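Local coordinates for protein acyl-CoA dehydrogenase (Thermus thermophilus, PDB 2Z1Q) that probably catalyses the oxidation of saturated acyl-CoA to 2,3-dehydroacyl-CoA, using a bound FAD cofactor and an electron acceptor, at residues B[470-473]-B[478-481]; B[527-532]-B[539-544]; B[352-357]-B[488-493]; B[192-197]-B[254-259]. All coordinates share one frame; numbering follows the deposited sequence.

Contact 1: residues B[470-473]-B[478-481]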
loop_
_atom_site.group_PDB
_atom_site.type_symbol
_atom_site.label_atom_id
_atom_site.label_comp_id
_atom_site.label_asym_id
_atom_site.label_seq_id
_atom_site.Cartn_x
_atom_site.Cartn_y
_atom_site.Cartn_z
ATOM N N GLN B 470 29.114 -3.154 20.487
ATOM C CA GLN B 470 27.979 -2.829 21.344
ATOM C C GLN B 470 27.101 -1.701 20.798
ATOM O O GLN B 470 25.940 -1.564 21.187
ATOM C CB GLN B 470 28.476 -2.482 22.758
ATOM C CG GLN B 470 29.670 -1.527 22.811
ATOM C CD GLN B 470 30.964 -2.146 22.292
ATOM O OE1 GLN B 470 31.375 -3.223 22.732
ATOM N NE2 GLN B 470 31.617 -1.459 21.361
ATOM N N GLY B 471 27.655 -0.906 19.888
ATOM C CA GLY B 471 26.899 0.189 19.304
ATOM C C GLY B 471 26.198 -0.195 18.010
ATOM O O GLY B 471 25.682 0.670 17.299
ATOM N N VAL B 472 26.174 -1.490 17.706
ATOM C CA VAL B 472 25.535 -1.988 16.489
ATOM C C VAL B 472 24.047 -1.644 16.441
ATOM O O VAL B 472 23.431 -1.647 15.375
ATOM C CB VAL B 472 25.702 -3.527 16.361
ATOM C CG1 VAL B 472 24.969 -4.228 17.494
ATOM C CG2 VAL B 472 25.187 -4.005 15.015
ATOM N N GLU B 473 23.471 -1.336 17.598
ATOM C CA GLU B 473 22.056 -0.987 17.697
ATOM C C GLU B 473 21.673 0.244 16.876
ATOM O O GLU B 473 20.583 0.297 16.308
ATOM C CB GLU B 473 21.667 -0.756 19.159
ATOM C CG GLU B 473 21.759 -1.993 20.034
ATOM C CD GLU B 473 20.886 -3.126 19.530
ATOM O OE1 GLU B 473 19.679 -2.900 19.308
ATOM O OE2 GLU B 473 21.410 -4.247 19.352
ATOM N N VAL B 478 21.139 -1.560 8.787
ATOM C CA VAL B 478 21.833 -2.840 8.745
ATOM C C VAL B 478 21.004 -3.930 9.436
ATOM O O VAL B 478 20.855 -5.028 8.906
ATOM C CB VAL B 478 23.191 -2.755 9.454
ATOM C CG1 VAL B 478 23.866 -4.119 9.430
ATOM C CG2 VAL B 478 24.065 -1.689 8.790
ATOM N N LEU B 479 20.461 -3.651 10.616
ATOM C CA LEU B 479 19.679 -4.666 11.307
ATOM C C LEU B 479 18.441 -5.077 10.527
ATOM O O LEU B 479 18.065 -6.250 10.523
ATOM C CB LEU B 479 19.269 -4.179 12.702
ATOM C CG LEU B 479 20.429 -3.941 13.674
ATOM C CD1 LEU B 479 19.887 -3.764 15.066
ATOM C CD2 LEU B 479 21.385 -5.117 13.644
ATOM N N GLY B 480 17.822 -4.102 9.868
ATOM C CA GLY B 480 16.628 -4.358 9.085
ATOM C C GLY B 480 16.866 -5.281 7.903
ATOM O O GLY B 480 16.076 -6.199 7.655
ATOM N N ALA B 481 17.936 -5.018 7.158
ATOM C CA ALA B 481 18.271 -5.856 6.017
ATOM C C ALA B 481 18.518 -7.275 6.567
ATOM O O ALA B 481 18.096 -8.259 5.976
ATOM C CB ALA B 481 19.524 -5.309 5.297
#
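Leu479 reaches from the first turn of helix 476-502 into the short connection at 470-473, where Val472 and Glu473 receive its two methyl groups. CD2 of Leu479 meets CG2 of Val472 at 4.2 Å, the two side chains crossing at about a right angle, so that one methyl rests on one methyl and no longer flank is shared. The other branch is directed at more polar surroundings: CD1 of Leu479 lies 4.1 Å from the carbonyl O of Val472. The same methyl approaches the acid of Glu473, CD1 standing 4.3 Å from OE1. All of these are loose van der Waals distances, and no hydrogen bond spans the two segments.

The CB of Leu479 already points to the connection, and a chi1 of -65°, with CG anti to the carbonyl carbon, keeps the fork there, while Val472 places CG2 anti to the backbone N and offers this branch to the leucine. Glu473 behaves differently: its CB leaves the backbone away from the helix, and the folded chain then brings the carboxylate back. It remains exposed, at the edge of an otherwise buried contact, with its side chain about 8 Å from the bound FAD; Gln476, which binds the cofactor, is close to Leu479 as well.

As an example of a tight helix-to-helix connection, the contact lies where the chain passes from helix 445-468 to helix 476-502. Leu413 of helix 410-413 touches Val472, Glu473 and Leu479 alike, and Ala464 of helix 445-468 packs against Val472 and Val478.

Contact 2: residues B[527-532]-B[539-544]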
loop_
_atom_site.group_PDB
_atom_site.type_symbol
_atom_site.label_atom_id
_atom_site.label_comp_id
_atom_site.label_asym_id
_atom_site.label_seq_id
_atom_site.Cartn_x
_atom_site.Cartn_y
_atom_site.Cartn_z
ATOM N N SER B 527 22.911 -3.847 -0.168
ATOM C CA SER B 527 22.535 -2.459 0.056
ATOM C C SER B 527 23.020 -1.963 1.414
ATOM O O SER B 527 22.987 -0.762 1.688
ATOM C CB SER B 527 21.012 -2.287 -0.049
ATOM O OG SER B 527 20.343 -2.907 1.036
ATOM N N VAL B 528 23.471 -2.886 2.262
ATOM C CA VAL B 528 23.974 -2.509 3.583
ATOM C C VAL B 528 25.401 -2.966 3.843
ATOM O O VAL B 528 25.967 -2.674 4.894
ATOM C CB VAL B 528 23.066 -3.050 4.728
ATOM C CG1 VAL B 528 21.671 -2.460 4.604
ATOM C CG2 VAL B 528 23.022 -4.573 4.700
ATOM N N LEU B 529 25.993 -3.672 2.889
ATOM C CA LEU B 529 27.354 -4.163 3.049
ATOM C C LEU B 529 28.422 -3.069 2.910
ATOM O O LEU B 529 29.376 -3.022 3.691
ATOM C CB LEU B 529 27.600 -5.305 2.063
ATOM C CG LEU B 529 27.874 -6.690 2.668
ATOM C CD1 LEU B 529 27.418 -6.789 4.121
ATOM C CD2 LEU B 529 27.169 -7.715 1.816
ATOM N N PRO B 530 28.274 -2.177 1.920
ATOM C CA PRO B 530 29.246 -1.095 1.726
ATOM C C PRO B 530 29.389 -0.279 3.015
ATOM O O PRO B 530 30.353 0.483 3.182
ATOM C CB PRO B 530 28.625 -0.276 0.593
ATOM C CG PRO B 530 27.866 -1.306 -0.198
ATOM C CD PRO B 530 27.229 -2.149 0.878
ATOM N N ARG B 531 28.434 -0.452 3.932
ATOM C CA ARG B 531 28.431 0.262 5.208
ATOM C C ARG B 531 29.330 -0.423 6.240
ATOM O O ARG B 531 29.787 0.211 7.206
ATOM C CB ARG B 531 27.002 0.351 5.760
ATOM C CG ARG B 531 26.865 1.045 7.112
ATOM C CD ARG B 531 27.014 2.558 7.012
ATOM N NE ARG B 531 26.645 3.201 8.270
ATOM C CZ ARG B 531 26.422 4.507 8.426
ATOM N NH1 ARG B 531 26.531 5.339 7.391
ATOM N NH2 ARG B 531 26.064 4.984 9.612
ATOM N N LEU B 532 29.588 -1.711 6.019
ATOM C CA LEU B 532 30.401 -2.527 6.915
ATOM C C LEU B 532 31.819 -2.809 6.395
ATOM O O LEU B 532 32.745 -2.983 7.181
ATOM C CB LEU B 532 29.692 -3.857 7.169
ATOM C CG LEU B 532 28.210 -3.737 7.533
ATOM C CD1 LEU B 532 27.598 -5.112 7.751
ATOM C CD2 LEU B 532 28.078 -2.894 8.784
ATOM N N ARG B 539 35.088 -6.066 -1.642
ATOM C CA ARG B 539 34.810 -6.814 -2.862
ATOM C C ARG B 539 34.678 -8.310 -2.598
ATOM O O ARG B 539 33.807 -8.966 -3.166
ATOM C CB ARG B 539 35.915 -6.571 -3.888
ATOM C CG ARG B 539 36.032 -5.120 -4.304
ATOM C CD ARG B 539 35.789 -4.978 -5.788
ATOM N NE ARG B 539 36.886 -5.539 -6.570
ATOM C CZ ARG B 539 36.813 -5.810 -7.870
ATOM N NH1 ARG B 539 35.689 -5.572 -8.540
ATOM N NH2 ARG B 539 37.869 -6.306 -8.504
ATOM N N VAL B 540 35.540 -8.838 -1.730
ATOM C CA VAL B 540 35.515 -10.263 -1.385
ATOM C C VAL B 540 34.168 -10.593 -0.747
ATOM O O VAL B 540 33.517 -11.578 -1.105
ATOM C CB VAL B 540 36.631 -10.638 -0.366
ATOM C CG1 VAL B 540 36.722 -12.153 -0.237
ATOM C CG2 VAL B 540 37.973 -10.063 -0.801
ATOM N N VAL B 541 33.759 -9.758 0.203
ATOM C CA VAL B 541 32.483 -9.929 0.890
ATOM C C VAL B 541 31.330 -9.881 -0.112
ATOM O O VAL B 541 30.397 -10.684 -0.029
ATOM C CB VAL B 541 32.272 -8.819 1.948
ATOM C CG1 VAL B 541 30.917 -8.989 2.634
ATOM C CG2 VAL B 541 33.409 -8.854 2.969
ATOM N N TYR B 542 31.391 -8.950 -1.063
ATOM C CA TYR B 542 30.325 -8.833 -2.054
ATOM C C TYR B 542 30.179 -10.116 -2.874
ATOM O O TYR B 542 29.061 -10.551 -3.166
ATOM C CB TYR B 542 30.568 -7.638 -2.997
ATOM C CG TYR B 542 30.679 -6.286 -2.315
ATOM C CD1 TYR B 542 30.087 -6.038 -1.070
ATOM C CD2 TYR B 542 31.360 -5.237 -2.935
ATOM C CE1 TYR B 542 30.172 -4.768 -0.464
ATOM C CE2 TYR B 542 31.450 -3.975 -2.343
ATOM C CZ TYR B 542 30.857 -3.746 -1.115
ATOM O OH TYR B 542 30.968 -2.489 -0.565
ATOM N N SER B 543 31.298 -10.728 -3.245
ATOM C CA SER B 543 31.236 -11.961 -4.014
ATOM C C SER B 543 30.653 -13.075 -3.146
ATOM O O SER B 543 29.930 -13.938 -3.639
ATOM C CB SER B 543 32.628 -12.359 -4.508
ATOM O OG SER B 543 33.122 -11.403 -5.431
ATOM N N ALA B 544 30.948 -13.060 -1.852
ATOM C CA ALA B 544 30.412 -14.103 -0.989
ATOM C C ALA B 544 28.903 -13.951 -0.843
ATOM O O ALA B 544 28.175 -14.944 -0.817
ATOM C CB ALA B 544 31.073 -14.059 0.369
#
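Where the chain turns from helix 505-528 into helix 535-547, Leu529 and Pro530 fold back on Val541 and Tyr542, a hairpin of helices closed by apolar side chains. The phenol ring of Tyr542 carries most of it. CB of Leu529 arrives at the edge of this ring, near its plane, 3.6 Å from CE1. Farther out, the pyrrolidine of Pro530 lies obliquely across the end of the tyrosine, with its CG 3.3 Å from OH and 4.0 Å from CZ. The alpha carbon of the proline shares in this, its CA being 3.2 Å from the same OH of Tyr542.

In Tyr542 CG lies beside the backbone N (chi1 -58°), and this swings the ring over to the turn although its CB starts off to one side. Next to it, Val541 points its CG1 at the leucine, 3.8 Å from CG of Leu529 and 4.0 Å from CD2. A backbone bond from Leu532 N to Leu529 O, 2.7 Å long, lies within the turn. Replacing Tyr542 by an alanine would probably open a gap beside Leu529 CB and take away the phenol end against which Pro530 rests, and with it packing surface for Pro553 of the second subunit.

Helix 445-468 packs against the apolar side of the hairpin, Val460 touching Leu529 and Leu463 touching Val541. The second subunit comes in at the tyrosine and proline, where its Pro553 and Gly554 pack on Tyr542 and Pro530 respectively, so the turn between helices 505-528 and 535-547 also belongs to the dimer interface.

Contact 3: residues B[352-357]-B[488-493]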
loop_
_atom_site.group_PDB
_atom_site.type_symbol
_atom_site.label_atom_id
_atom_site.label_comp_id
_atom_site.label_asym_id
_atom_site.label_seq_id
_atom_site.Cartn_x
_atom_site.Cartn_y
_atom_site.Cartn_z
ATOM N N SER B 352 7.842 -12.545 16.280
ATOM C CA SER B 352 8.079 -11.284 15.582
ATOM C C SER B 352 8.158 -11.461 14.067
ATOM O O SER B 352 7.616 -10.641 13.323
ATOM C CB SER B 352 9.358 -10.626 16.091
ATOM O OG SER B 352 9.188 -10.104 17.399
ATOM N N ILE B 353 8.819 -12.532 13.615
ATOM C CA ILE B 353 8.944 -12.798 12.177
ATOM C C ILE B 353 7.595 -12.990 11.480
ATOM O O ILE B 353 7.355 -12.410 10.422
ATOM C CB ILE B 353 9.816 -14.054 11.885
ATOM C CG1 ILE B 353 11.283 -13.781 12.215
ATOM C CG2 ILE B 353 9.688 -14.437 10.412
ATOM C CD1 ILE B 353 12.173 -15.022 12.111
ATOM N N ILE B 354 6.722 -13.813 12.053
ATOM C CA ILE B 354 5.418 -14.031 11.444
ATOM C C ILE B 354 4.515 -12.808 11.599
ATOM O O ILE B 354 3.575 -12.631 10.829
ATOM C CB ILE B 354 4.709 -15.286 12.030
ATOM C CG1 ILE B 354 4.584 -15.154 13.542
ATOM C CG2 ILE B 354 5.481 -16.561 11.663
ATOM C CD1 ILE B 354 3.992 -16.372 14.196
ATOM N N LYS B 355 4.805 -11.955 12.580
ATOM C CA LYS B 355 4.017 -10.737 12.789
ATOM C C LYS B 355 4.295 -9.768 11.626
ATOM O O LYS B 355 3.377 -9.198 11.038
ATOM C CB LYS B 355 4.370 -10.110 14.153
ATOM C CG LYS B 355 4.236 -8.587 14.230
ATOM C CD LYS B 355 2.814 -8.133 14.102
ATOM C CE LYS B 355 2.683 -6.845 13.269
ATOM N NZ LYS B 355 3.346 -5.643 13.840
ATOM N N VAL B 356 5.567 -9.619 11.277
ATOM C CA VAL B 356 5.988 -8.753 10.181
ATOM C C VAL B 356 5.595 -9.365 8.843
ATOM O O VAL B 356 5.085 -8.672 7.967
ATOM C CB VAL B 356 7.512 -8.559 10.181
ATOM C CG1 VAL B 356 7.920 -7.624 9.042
ATOM C CG2 VAL B 356 7.958 -8.012 11.517
ATOM N N LEU B 357 5.825 -10.668 8.702
ATOM C CA LEU B 357 5.516 -11.386 7.468
ATOM C C LEU B 357 4.019 -11.351 7.170
ATOM O O LEU B 357 3.597 -11.050 6.050
ATOM C CB LEU B 357 5.937 -12.842 7.599
ATOM C CG LEU B 357 6.448 -13.635 6.398
ATOM C CD1 LEU B 357 6.031 -15.075 6.648
ATOM C CD2 LEU B 357 5.906 -13.149 5.067
ATOM N N ASP B 488 12.627 -14.101 5.341
ATOM C CA ASP B 488 12.447 -14.876 4.113
ATOM C C ASP B 488 13.001 -16.280 4.249
ATOM O O ASP B 488 12.540 -17.206 3.593
ATOM C CB ASP B 488 13.123 -14.188 2.930
ATOM C CG ASP B 488 12.249 -13.133 2.297
ATOM O OD1 ASP B 488 12.798 -12.194 1.682
ATOM O OD2 ASP B 488 11.013 -13.244 2.400
ATOM N N ALA B 489 14.007 -16.422 5.097
ATOM C CA ALA B 489 14.624 -17.713 5.315
ATOM C C ALA B 489 13.605 -18.590 6.030
ATOM O O ALA B 489 13.218 -19.636 5.519
ATOM C CB ALA B 489 15.895 -17.554 6.165
ATOM N N TYR B 490 13.162 -18.142 7.201
ATOM C CA TYR B 490 12.185 -18.893 7.980
ATOM C C TYR B 490 10.940 -19.192 7.154
ATOM O O TYR B 490 10.472 -20.324 7.116
ATOM C CB TYR B 490 11.815 -18.106 9.238
ATOM C CG TYR B 490 10.946 -18.860 10.210
ATOM C CD1 TYR B 490 9.595 -18.555 10.338
ATOM C CD2 TYR B 490 11.474 -19.880 11.014
ATOM C CE1 TYR B 490 8.785 -19.232 11.234
ATOM C CE2 TYR B 490 10.667 -20.569 11.917
ATOM C CZ TYR B 490 9.321 -20.235 12.017
ATOM O OH TYR B 490 8.491 -20.896 12.883
ATOM N N ALA B 491 10.425 -18.180 6.463
ATOM C CA ALA B 491 9.235 -18.351 5.634
ATOM C C ALA B 491 9.448 -19.340 4.490
ATOM O O ALA B 491 8.634 -20.237 4.286
ATOM C CB ALA B 491 8.788 -17.006 5.067
ATOM N N ALA B 492 10.536 -19.168 3.743
ATOM C CA ALA B 492 10.806 -20.054 2.609
ATOM C C ALA B 492 10.975 -21.486 3.066
ATOM O O ALA B 492 10.379 -22.402 2.511
ATOM C CB ALA B 492 12.060 -19.598 1.853
ATOM N N GLU B 493 11.792 -21.660 4.092
ATOM C CA GLU B 493 12.048 -22.980 4.633
ATOM C C GLU B 493 10.752 -23.614 5.106
ATOM O O GLU B 493 10.427 -24.738 4.728
ATOM C CB GLU B 493 13.042 -22.889 5.790
ATOM C CG GLU B 493 13.233 -24.201 6.531
ATOM C CD GLU B 493 14.343 -24.132 7.560
ATOM O OE1 GLU B 493 15.483 -24.518 7.231
ATOM O OE2 GLU B 493 14.078 -23.677 8.691
#
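Helices 352-357 and 488-493 cross almost perpendicularly, at 85° with their axes 10.3 Å apart, and at the crossing Ile353, Ile354 and Leu357 face Tyr490 and Ala491. Such a steep crossing limits the meeting to a few side chains. The closest pair is Leu357 CD1 on Ala491 CB, 3.7 Å apart: a methyl of the larger residue set against the smallest of side chains. Tyr490 takes the two isoleucines. CG2 of Ile353 lies obliquely to the ring, 4.1 Å from CD1 of the tyrosine, whereas CG2 of Ile354 stands at the ring edge, near its plane, 4.3 Å from CE1.

With CG anti to the backbone N (chi1 -173°), Tyr490 carries its ring alongside the isoleucine pair and its hydroxyl on past them, to a hydrogen bond with OG1 of Thr323 on helix 300-331. The ring also meets that of Trp14, so its rotation is restrained at several points. Helix 505-528 closes in as well, Tyr513 touching both Leu357 and Ala491.

Chemically the crossing is pure van der Waals packing, with no hydrogen bond between the segments; polar ends are served elsewhere. The buried Asp488 is paired with Arg520, and Glu493 with Lys454 and Arg322. The two segments therefore meet through hydrocarbon surfaces alone, while buried charges and the tyrosine hydroxyl tie helix 476-502 to other helices around it.

Contact 4: residues B[192-197]-B[254-259]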
loop_
_atom_site.group_PDB
_atom_site.type_symbol
_atom_site.label_atom_id
_atom_site.label_comp_id
_atom_site.label_asym_id
_atom_site.label_seq_id
_atom_site.Cartn_x
_atom_site.Cartn_y
_atom_site.Cartn_z
ATOM N N THR B 192 -6.912 -2.919 32.505
ATOM C CA THR B 192 -5.569 -3.142 33.054
ATOM C C THR B 192 -4.786 -1.870 32.686
ATOM O O THR B 192 -4.472 -1.643 31.516
ATOM C CB THR B 192 -4.897 -4.418 32.446
ATOM O OG1 THR B 192 -5.612 -5.580 32.872
ATOM C CG2 THR B 192 -3.454 -4.542 32.912
ATOM N N VAL B 193 -4.496 -1.030 33.677
ATOM C CA VAL B 193 -3.796 0.227 33.421
ATOM C C VAL B 193 -2.375 0.265 33.948
ATOM O O VAL B 193 -2.111 -0.181 35.064
ATOM C CB VAL B 193 -4.561 1.394 34.050
ATOM C CG1 VAL B 193 -3.936 2.738 33.642
ATOM C CG2 VAL B 193 -6.012 1.303 33.651
ATOM N N PHE B 194 -1.457 0.821 33.162
ATOM C CA PHE B 194 -0.076 0.910 33.609
ATOM C C PHE B 194 0.259 2.316 34.100
ATOM O O PHE B 194 -0.077 3.315 33.454
ATOM C CB PHE B 194 0.890 0.494 32.484
ATOM C CG PHE B 194 0.783 -0.959 32.108
ATOM C CD1 PHE B 194 -0.352 -1.443 31.463
ATOM C CD2 PHE B 194 1.803 -1.846 32.425
ATOM C CE1 PHE B 194 -0.466 -2.790 31.140
ATOM C CE2 PHE B 194 1.697 -3.204 32.099
ATOM C CZ PHE B 194 0.560 -3.673 31.456
ATOM N N ALA B 195 0.906 2.381 35.263
ATOM C CA ALA B 195 1.310 3.645 35.875
ATOM C C ALA B 195 2.560 3.439 36.712
ATOM O O ALA B 195 2.933 2.305 37.031
ATOM C CB ALA B 195 0.195 4.197 36.746
ATOM N N LYS B 196 3.206 4.536 37.077
ATOM C CA LYS B 196 4.401 4.441 37.885
ATOM C C LYS B 196 4.151 5.005 39.275
ATOM O O LYS B 196 3.636 6.114 39.423
ATOM C CB LYS B 196 5.548 5.182 37.204
ATOM C CG LYS B 196 5.983 4.543 35.898
ATOM C CD LYS B 196 7.001 5.420 35.197
ATOM C CE LYS B 196 7.512 4.767 33.921
ATOM N NZ LYS B 196 8.409 5.687 33.164
ATOM N N VAL B 197 4.497 4.226 40.294
ATOM C CA VAL B 197 4.316 4.663 41.671
ATOM C C VAL B 197 5.384 5.711 41.954
ATOM O O VAL B 197 6.579 5.446 41.807
ATOM C CB VAL B 197 4.464 3.480 42.660
ATOM C CG1 VAL B 197 4.241 3.955 44.085
ATOM C CG2 VAL B 197 3.462 2.391 42.308
ATOM N N LYS B 254 7.289 -6.634 32.750
ATOM C CA LYS B 254 7.162 -8.065 32.501
ATOM C C LYS B 254 5.826 -8.411 31.852
ATOM O O LYS B 254 5.774 -9.213 30.919
ATOM C CB LYS B 254 7.316 -8.857 33.804
ATOM C CG LYS B 254 8.684 -8.743 34.462
ATOM C CD LYS B 254 8.806 -9.683 35.656
ATOM C CE LYS B 254 10.164 -9.537 36.344
ATOM N NZ LYS B 254 10.362 -10.504 37.463
ATOM N N ILE B 255 4.751 -7.808 32.348
ATOM C CA ILE B 255 3.424 -8.075 31.806
ATOM C C ILE B 255 3.372 -7.637 30.346
ATOM O O ILE B 255 3.028 -8.420 29.458
ATOM C CB ILE B 255 2.333 -7.323 32.611
ATOM C CG1 ILE B 255 2.489 -7.645 34.102
ATOM C CG2 ILE B 255 0.942 -7.737 32.129
ATOM C CD1 ILE B 255 1.608 -6.826 35.028
ATOM N N ALA B 256 3.742 -6.384 30.105
ATOM C CA ALA B 256 3.729 -5.826 28.763
ATOM C C ALA B 256 4.530 -6.637 27.751
ATOM O O ALA B 256 4.074 -6.855 26.630
ATOM C CB ALA B 256 4.247 -4.403 28.792
ATOM N N PHE B 257 5.716 -7.094 28.141
ATOM C CA PHE B 257 6.548 -7.850 27.213
ATOM C C PHE B 257 6.012 -9.248 26.906
ATOM O O PHE B 257 6.065 -9.695 25.764
ATOM C CB PHE B 257 7.998 -7.925 27.733
ATOM C CG PHE B 257 8.661 -6.569 27.889
ATOM C CD1 PHE B 257 8.435 -5.550 26.960
ATOM C CD2 PHE B 257 9.518 -6.315 28.955
ATOM C CE1 PHE B 257 9.052 -4.301 27.096
ATOM C CE2 PHE B 257 10.144 -5.067 29.097
ATOM C CZ PHE B 257 9.909 -4.062 28.166
ATOM N N ASN B 258 5.473 -9.934 27.905
ATOM C CA ASN B 258 4.954 -11.273 27.659
ATOM C C ASN B 258 3.685 -11.341 26.846
ATOM O O ASN B 258 3.504 -12.280 26.062
ATOM C CB ASN B 258 4.745 -12.030 28.964
ATOM C CG ASN B 258 6.045 -12.508 29.550
ATOM O OD1 ASN B 258 6.649 -11.831 30.378
ATOM N ND2 ASN B 258 6.508 -13.667 29.097
ATOM N N VAL B 259 2.792 -10.371 27.010
ATOM C CA VAL B 259 1.564 -10.414 26.233
ATOM C C VAL B 259 1.873 -10.173 24.751
ATOM O O VAL B 259 1.208 -10.723 23.877
ATOM C CB VAL B 259 0.515 -9.400 26.757
ATOM C CG1 VAL B 259 0.212 -9.712 28.229
ATOM C CG2 VAL B 259 1.010 -7.970 26.583
#
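Phe194 packs on Ile255 and Ala256 in a strand-to-helix contact that joins the beta sheet of the middle domain to helix 252-288, the first long helix after it. The alpha carbons of Phe194 and Ala256 are 9.1 Å apart, a separation bridged mainly by the phenyl ring. Its far end does the touching. CZ of Phe194 is 4.1 Å from CG2 of Ile255, which sits at the ring edge, near the ring plane, and CE2 lies 4.2 Å from CB of the same isoleucine. CE2 also approaches CB of Ala256, at 4.3 Å.

The CB of Phe194 points to the helix, and with chi1 at -66° the ring continues that way, its CZ end foremost. Ile255 presents its CG2, the branch anti to the backbone N, and the two side chains meet at a slant. The phenyl group is also steadied within the sheet: it meets the rings of Tyr146 and Phe202, the former with planes about 70° apart. Backbone bonding of Phe194 with Cys147 keeps the strand beside 144-147, and Pro120 and Phe124 of helix 119-124 flank Ile255.

Tyr146 and Leu148, both of which bind FAD, adjoin Phe194, whose side chain is about 7 Å from the cofactor. A beta domain seated against helices close to the FAD is the familiar plan of the acyl-CoA dehydrogenase fold, with its middle sheet set between N-terminal and C-terminal helical domains.

Along the chain contact 4 closes first; contact 3 then spans a long loop within which contact 1 is nested, and contact 2 follows both. Contacts 1 and 2 meet directly, CB of Ala481 lying 3.6 Å from CG2 of Val528. Contact 3 lies farther along helix 476-502, which it shares with contact 1, their centres 19 Å apart, and touches neither; the three run from near the chain's centre out to the subunit interface. Contact 4 stands apart, 28 Å from contact 3 and 42 Å from contact 2 between centres. It alone of the four joins the beta domain to a helix of the C-terminal part; the others lie among helices and their connections, with contacts 1 and 4 nearer the FAD.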